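PDB 3MGA: enterochelin esterase from Salmonella enterica subsp. enterica serovar Typhimurium, which probably hydrolyses the ester bonds of the siderophore ferric enterobactin, so that the bacterium can release the iron it carries. Local coordinates for residues A[49-60]-A[91-102]. Residues are numbered along the deposited sequence; the frame is centred on the assembly and turned at random.
Sequences PIRRVWVYITGV and WRGSYCFIPTER
Trp54 and Ile98 pair across antiparallel strands 52-57 and 92-100, and their CB atoms lie 4.0 Å apart. The indole of Trp54 folds back beside its own backbone N (chi1 -53°), which brings CD1 obliquely to 3.6 Å from Ile98 O and NE1 to within 4.0 Å of Thr100 CG2, while Arg52 CB lies over one face of the ring, offset toward its rim. On the same side of the sheet, Cys96 SG makes an oblique sulfur-aromatic contact with Tyr56, 5.2 Å from the ring centroid. On the other side, Val53 and Val55 meet Pro99 and Phe97, and Ile57 CG1 lies 3.7 Å from Tyr95 CB. At the end of strand 52-57, Ile57 CG2 meets CZ2 of Trp91, and beyond it Val60 CG2 lies nearer NE1, which donates to a water at 2.8 Å.

Paired backbone bonds link Trp54 with Ile98 and Tyr56 with Cys96. At the far end the pattern breaks into a classic beta bulge, where Thr100 O accepts from both Arg51 N and Arg52 N, each at 3.0 Å. Thr100 OG1 receives Arg102 N in an ST turn just after the bulge.

Strand 52-57 is an outer strand of its four-stranded sheet, though Val53 and Val55 make backbone bonds to Met72 and Gln70 along its other edge. Helix 117-127 covers the Trp54 and Ile98 side; Trp38, Trp81 and Trp83 from the facing sheet pack on the valine side, a sandwich consistent with the E-set family. The chemistry thus implies two differently lined faces held by one backbone network, its irregularity absorbed by a doubly gripped carbonyl.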
loop_
_atom_site.group_PDB
_atom_site.type_symbol
_atom_site.label_atom_id
_atom_site.label_comp_id
_atom_site.label_asym_id
_atom_site.label_seq_id
_atom_site.Cartn_x
_atom_site.Cartn_y
_atom_site.Cartn_z
ATOM N N PRO A 49 -21.454 -23.770 -14.970
ATOM C CA PRO A 49 -20.289 -24.244 -15.698
ATOM C C PRO A 49 -18.971 -23.830 -15.031
ATOM O O PRO A 49 -17.907 -24.008 -15.623
ATOM C CB PRO A 49 -20.424 -23.520 -17.032
ATOM C CG PRO A 49 -20.954 -22.173 -16.634
ATOM C CD PRO A 49 -21.844 -22.419 -15.422
ATOM N N ILE A 50 -19.043 -23.283 -13.817
ATOM C CA ILE A 50 -17.848 -22.838 -13.103
ATOM C C ILE A 50 -16.925 -23.984 -12.678
ATOM O O ILE A 50 -17.344 -24.928 -12.000
ATOM C CB ILE A 50 -18.207 -21.995 -11.859
ATOM C CG1 ILE A 50 -18.933 -20.710 -12.273
ATOM C CG2 ILE A 50 -16.960 -21.640 -11.083
ATOM C CD1 ILE A 50 -18.127 -19.814 -13.200
ATOM N N ARG A 51 -15.660 -23.863 -13.084
ATOM C CA ARG A 51 -14.613 -24.836 -12.780
ATOM C C ARG A 51 -13.781 -24.391 -11.571
ATOM O O ARG A 51 -13.476 -25.195 -10.689
ATOM C CB ARG A 51 -13.681 -25.000 -13.988
ATOM C CG ARG A 51 -14.316 -25.588 -15.244
ATOM C CD ARG A 51 -14.702 -27.043 -15.067
ATOM N NE ARG A 51 -15.144 -27.649 -16.322
ATOM C CZ ARG A 51 -15.477 -28.932 -16.465
ATOM N NH1 ARG A 51 -15.423 -29.765 -15.429
ATOM N NH2 ARG A 51 -15.865 -29.388 -17.651
ATOM N N ARG A 52 -13.402 -23.115 -11.542
ATOM C CA ARG A 52 -12.585 -22.575 -10.438
ATOM C C ARG A 52 -13.162 -21.311 -9.811
ATOM O O ARG A 52 -13.952 -20.593 -10.413
ATOM C CB ARG A 52 -11.168 -22.240 -10.929
ATOM C CG ARG A 52 -10.353 -23.415 -11.466
ATOM C CD ARG A 52 -9.980 -24.421 -10.380
ATOM N NE ARG A 52 -9.069 -25.445 -10.896
ATOM C CZ ARG A 52 -9.443 -26.571 -11.503
ATOM N NH1 ARG A 52 -10.728 -26.857 -11.691
ATOM N NH2 ARG A 52 -8.518 -27.422 -11.931
ATOM N N VAL A 53 -12.736 -21.062 -8.579
ATOM C CA VAL A 53 -13.102 -19.871 -7.821
ATOM C C VAL A 53 -11.865 -19.593 -6.981
ATOM O O VAL A 53 -11.786 -20.000 -5.822
ATOM C CB VAL A 53 -14.318 -20.087 -6.909
ATOM C CG1 VAL A 53 -14.693 -18.781 -6.254
ATOM C CG2 VAL A 53 -15.501 -20.651 -7.700
ATOM N N TRP A 54 -10.888 -18.919 -7.580
ATOM C CA TRP A 54 -9.628 -18.639 -6.898
ATOM C C TRP A 54 -9.800 -17.579 -5.817
ATOM O O TRP A 54 -10.540 -16.606 -5.981
ATOM C CB TRP A 54 -8.535 -18.220 -7.894
ATOM C CG TRP A 54 -8.342 -19.194 -9.054
ATOM C CD1 TRP A 54 -8.826 -19.053 -10.327
ATOM C CD2 TRP A 54 -7.644 -20.446 -9.032
ATOM N NE1 TRP A 54 -8.466 -20.128 -11.093
ATOM C CE2 TRP A 54 -7.737 -20.998 -10.328
ATOM C CE3 TRP A 54 -6.941 -21.149 -8.049
ATOM C CZ2 TRP A 54 -7.160 -22.224 -10.664
ATOM C CZ3 TRP A 54 -6.371 -22.368 -8.381
ATOM C CH2 TRP A 54 -6.485 -22.895 -9.679
ATOM N N VAL A 55 -9.127 -17.791 -4.697
ATOM C CA VAL A 55 -9.173 -16.863 -3.594
ATOM C C VAL A 55 -7.810 -16.211 -3.622
ATOM O O VAL A 55 -6.801 -16.862 -3.350
ATOM C CB VAL A 55 -9.447 -17.602 -2.268
ATOM C CG1 VAL A 55 -9.486 -16.632 -1.092
ATOM C CG2 VAL A 55 -10.771 -18.388 -2.376
ATOM N N TYR A 56 -7.776 -14.940 -4.007
ATOM C CA TYR A 56 -6.524 -14.202 -4.115
ATOM C C TYR A 56 -6.434 -13.213 -2.966
ATOM O O TYR A 56 -7.017 -12.142 -3.022
ATOM C CB TYR A 56 -6.458 -13.487 -5.463
ATOM C CG TYR A 56 -5.106 -12.912 -5.819
ATOM C CD1 TYR A 56 -4.163 -13.680 -6.506
ATOM C CD2 TYR A 56 -4.776 -11.593 -5.502
ATOM C CE1 TYR A 56 -2.919 -13.161 -6.852
ATOM C CE2 TYR A 56 -3.537 -11.061 -5.844
ATOM C CZ TYR A 56 -2.610 -11.846 -6.518
ATOM O OH TYR A 56 -1.383 -11.318 -6.862
ATOM N N ILE A 57 -5.715 -13.607 -1.919
ATOM C CA ILE A 57 -5.529 -12.793 -0.730
ATOM C C ILE A 57 -4.097 -12.274 -0.732
ATOM O O ILE A 57 -3.151 -13.057 -0.777
ATOM C CB ILE A 57 -5.770 -13.625 0.554
ATOM C CG1 ILE A 57 -7.126 -14.340 0.494
ATOM C CG2 ILE A 57 -5.699 -12.744 1.786
ATOM C CD1 ILE A 57 -7.414 -15.237 1.688
ATOM N N THR A 58 -3.940 -10.954 -0.693
ATOM C CA THR A 58 -2.614 -10.340 -0.710
ATOM C C THR A 58 -1.711 -10.891 0.401
ATOM O O THR A 58 -2.082 -10.909 1.574
ATOM C CB THR A 58 -2.706 -8.800 -0.578
ATOM O OG1 THR A 58 -3.521 -8.287 -1.630
ATOM C CG2 THR A 58 -1.323 -8.152 -0.655
ATOM N N GLY A 59 -0.526 -11.351 0.011
ATOM C CA GLY A 59 0.449 -11.894 0.954
ATOM C C GLY A 59 0.078 -13.205 1.636
ATOM O O GLY A 59 0.723 -13.597 2.608
ATOM N N VAL A 60 -0.955 -13.887 1.156
ATOM C CA VAL A 60 -1.344 -15.155 1.758
ATOM C C VAL A 60 -1.462 -16.267 0.709
ATOM O O VAL A 60 -0.883 -17.340 0.892
ATOM C CB VAL A 60 -2.643 -15.042 2.561
ATOM C CG1 VAL A 60 -3.016 -16.406 3.156
ATOM C CG2 VAL A 60 -2.488 -14.015 3.653
ATOM N N TRP A 91 -3.312 -9.642 11.684
ATOM C CA TRP A 91 -3.372 -9.500 10.239
ATOM C C TRP A 91 -4.535 -8.685 9.670
ATOM O O TRP A 91 -5.630 -8.639 10.221
ATOM C CB TRP A 91 -3.399 -10.893 9.596
ATOM C CG TRP A 91 -3.358 -10.875 8.108
ATOM C CD1 TRP A 91 -2.250 -10.845 7.333
ATOM C CD2 TRP A 91 -4.478 -10.898 7.217
ATOM N NE1 TRP A 91 -2.599 -10.845 6.006
ATOM C CE2 TRP A 91 -3.965 -10.876 5.908
ATOM C CE3 TRP A 91 -5.865 -10.919 7.400
ATOM C CZ2 TRP A 91 -4.789 -10.884 4.779
ATOM C CZ3 TRP A 91 -6.687 -10.932 6.277
ATOM C CH2 TRP A 91 -6.144 -10.909 4.982
ATOM N N ARG A 92 -4.250 -8.063 8.532
ATOM C CA ARG A 92 -5.191 -7.256 7.776
ATOM C C ARG A 92 -4.743 -7.303 6.329
ATOM O O ARG A 92 -3.546 -7.261 6.049
ATOM C CB ARG A 92 -5.211 -5.827 8.309
ATOM C CG ARG A 92 -5.939 -4.787 7.457
ATOM C CD ARG A 92 -6.433 -3.638 8.383
ATOM N NE ARG A 92 -5.339 -3.105 9.174
ATOM C CZ ARG A 92 -5.459 -2.467 10.328
ATOM N NH1 ARG A 92 -6.640 -2.292 10.909
ATOM N NH2 ARG A 92 -4.363 -2.034 10.929
ATOM N N GLY A 93 -5.692 -7.417 5.411
ATOM C CA GLY A 93 -5.342 -7.465 4.005
ATOM C C GLY A 93 -6.509 -7.497 3.048
ATOM O O GLY A 93 -7.644 -7.728 3.445
ATOM N N SER A 94 -6.201 -7.257 1.779
ATOM C CA SER A 94 -7.181 -7.241 0.713
ATOM C C SER A 94 -7.311 -8.622 0.123
ATOM O O SER A 94 -6.398 -9.454 0.242
ATOM C CB SER A 94 -6.727 -6.312 -0.411
ATOM O OG SER A 94 -6.457 -5.013 0.065
ATOM N N TYR A 95 -8.446 -8.870 -0.519
ATOM C CA TYR A 95 -8.655 -10.145 -1.189
ATOM C C TYR A 95 -9.706 -9.954 -2.265
ATOM O O TYR A 95 -10.419 -8.946 -2.282
ATOM C CB TYR A 95 -9.080 -11.251 -0.210
ATOM C CG TYR A 95 -10.479 -11.084 0.338
ATOM C CD1 TYR A 95 -10.733 -10.251 1.417
ATOM C CD2 TYR A 95 -11.549 -11.769 -0.225
ATOM C CE1 TYR A 95 -12.026 -10.095 1.915
ATOM C CE2 TYR A 95 -12.834 -11.625 0.268
ATOM C CZ TYR A 95 -13.071 -10.785 1.330
ATOM O OH TYR A 95 -14.356 -10.646 1.812
ATOM N N CYS A 96 -9.780 -10.922 -3.169
ATOM C CA CYS A 96 -10.753 -10.892 -4.241
ATOM C C CYS A 96 -10.927 -12.323 -4.704
ATOM O O CYS A 96 -10.072 -13.161 -4.427
ATOM C CB CYS A 96 -10.284 -9.977 -5.391
ATOM S SG CYS A 96 -8.693 -10.419 -6.169
ATOM N N PHE A 97 -12.048 -12.627 -5.349
ATOM C CA PHE A 97 -12.254 -13.975 -5.861
ATOM C C PHE A 97 -12.183 -13.924 -7.376
ATOM O O PHE A 97 -12.396 -12.871 -7.975
ATOM C CB PHE A 97 -13.605 -14.574 -5.440
ATOM C CG PHE A 97 -13.917 -14.436 -3.975
ATOM C CD1 PHE A 97 -12.975 -14.763 -3.009
ATOM C CD2 PHE A 97 -15.197 -14.073 -3.563
ATOM C CE1 PHE A 97 -13.280 -14.653 -1.651
ATOM C CE2 PHE A 97 -15.512 -13.977 -2.214
ATOM C CZ PHE A 97 -14.551 -14.267 -1.256
ATOM N N ILE A 98 -11.882 -15.065 -7.991
ATOM C CA ILE A 98 -11.809 -15.162 -9.437
ATOM C C ILE A 98 -12.594 -16.393 -9.901
ATOM O O ILE A 98 -12.009 -17.448 -10.185
ATOM C CB ILE A 98 -10.362 -15.265 -9.934
ATOM C CG1 ILE A 98 -9.497 -14.165 -9.315
ATOM C CG2 ILE A 98 -10.326 -15.207 -11.463
ATOM C CD1 ILE A 98 -8.064 -14.203 -9.759
ATOM N N PRO A 99 -13.932 -16.265 -9.967
ATOM C CA PRO A 99 -14.762 -17.371 -10.419
ATOM C C PRO A 99 -14.680 -17.478 -11.935
ATOM O O PRO A 99 -15.055 -16.536 -12.631
ATOM C CB PRO A 99 -16.166 -16.977 -9.956
ATOM C CG PRO A 99 -16.140 -15.505 -9.848
ATOM C CD PRO A 99 -14.727 -15.080 -9.602
ATOM N N THR A 100 -14.180 -18.608 -12.434
ATOM C CA THR A 100 -14.014 -18.811 -13.871
ATOM C C THR A 100 -14.353 -20.221 -14.333
ATOM O O THR A 100 -14.426 -21.152 -13.532
ATOM C CB THR A 100 -12.555 -18.541 -14.301
ATOM O OG1 THR A 100 -12.404 -18.845 -15.697
ATOM C CG2 THR A 100 -11.586 -19.407 -13.496
ATOM N N GLU A 101 -14.558 -20.351 -15.642
ATOM C CA GLU A 101 -14.844 -21.631 -16.279
ATOM C C GLU A 101 -13.540 -22.232 -16.773
ATOM O O GLU A 101 -13.496 -23.393 -17.169
ATOM C CB GLU A 101 -15.769 -21.446 -17.485
ATOM C CG GLU A 101 -17.125 -20.825 -17.188
ATOM C CD GLU A 101 -17.964 -20.641 -18.444
ATOM O OE1 GLU A 101 -17.475 -20.966 -19.548
ATOM O OE2 GLU A 101 -19.115 -20.170 -18.331
ATOM N N ARG A 102 -12.480 -21.427 -16.773
ATOM C CA ARG A 102 -11.173 -21.873 -17.245
ATOM C C ARG A 102 -10.488 -22.788 -16.244
ATOM O O ARG A 102 -10.634 -22.623 -15.028
ATOM C CB ARG A 102 -10.261 -20.673 -17.515
ATOM C CG ARG A 102 -10.782 -19.697 -18.562
ATOM C CD ARG A 102 -9.785 -18.569 -18.785
ATOM N NE ARG A 102 -8.519 -19.056 -19.334
ATOM C CZ ARG A 102 -7.450 -18.294 -19.562
ATOM N NH1 ARG A 102 -7.471 -16.994 -19.277
ATOM N NH2 ARG A 102 -6.346 -18.836 -20.069
HETATM O O HOH W 1 -1.173 -10.274 3.712
#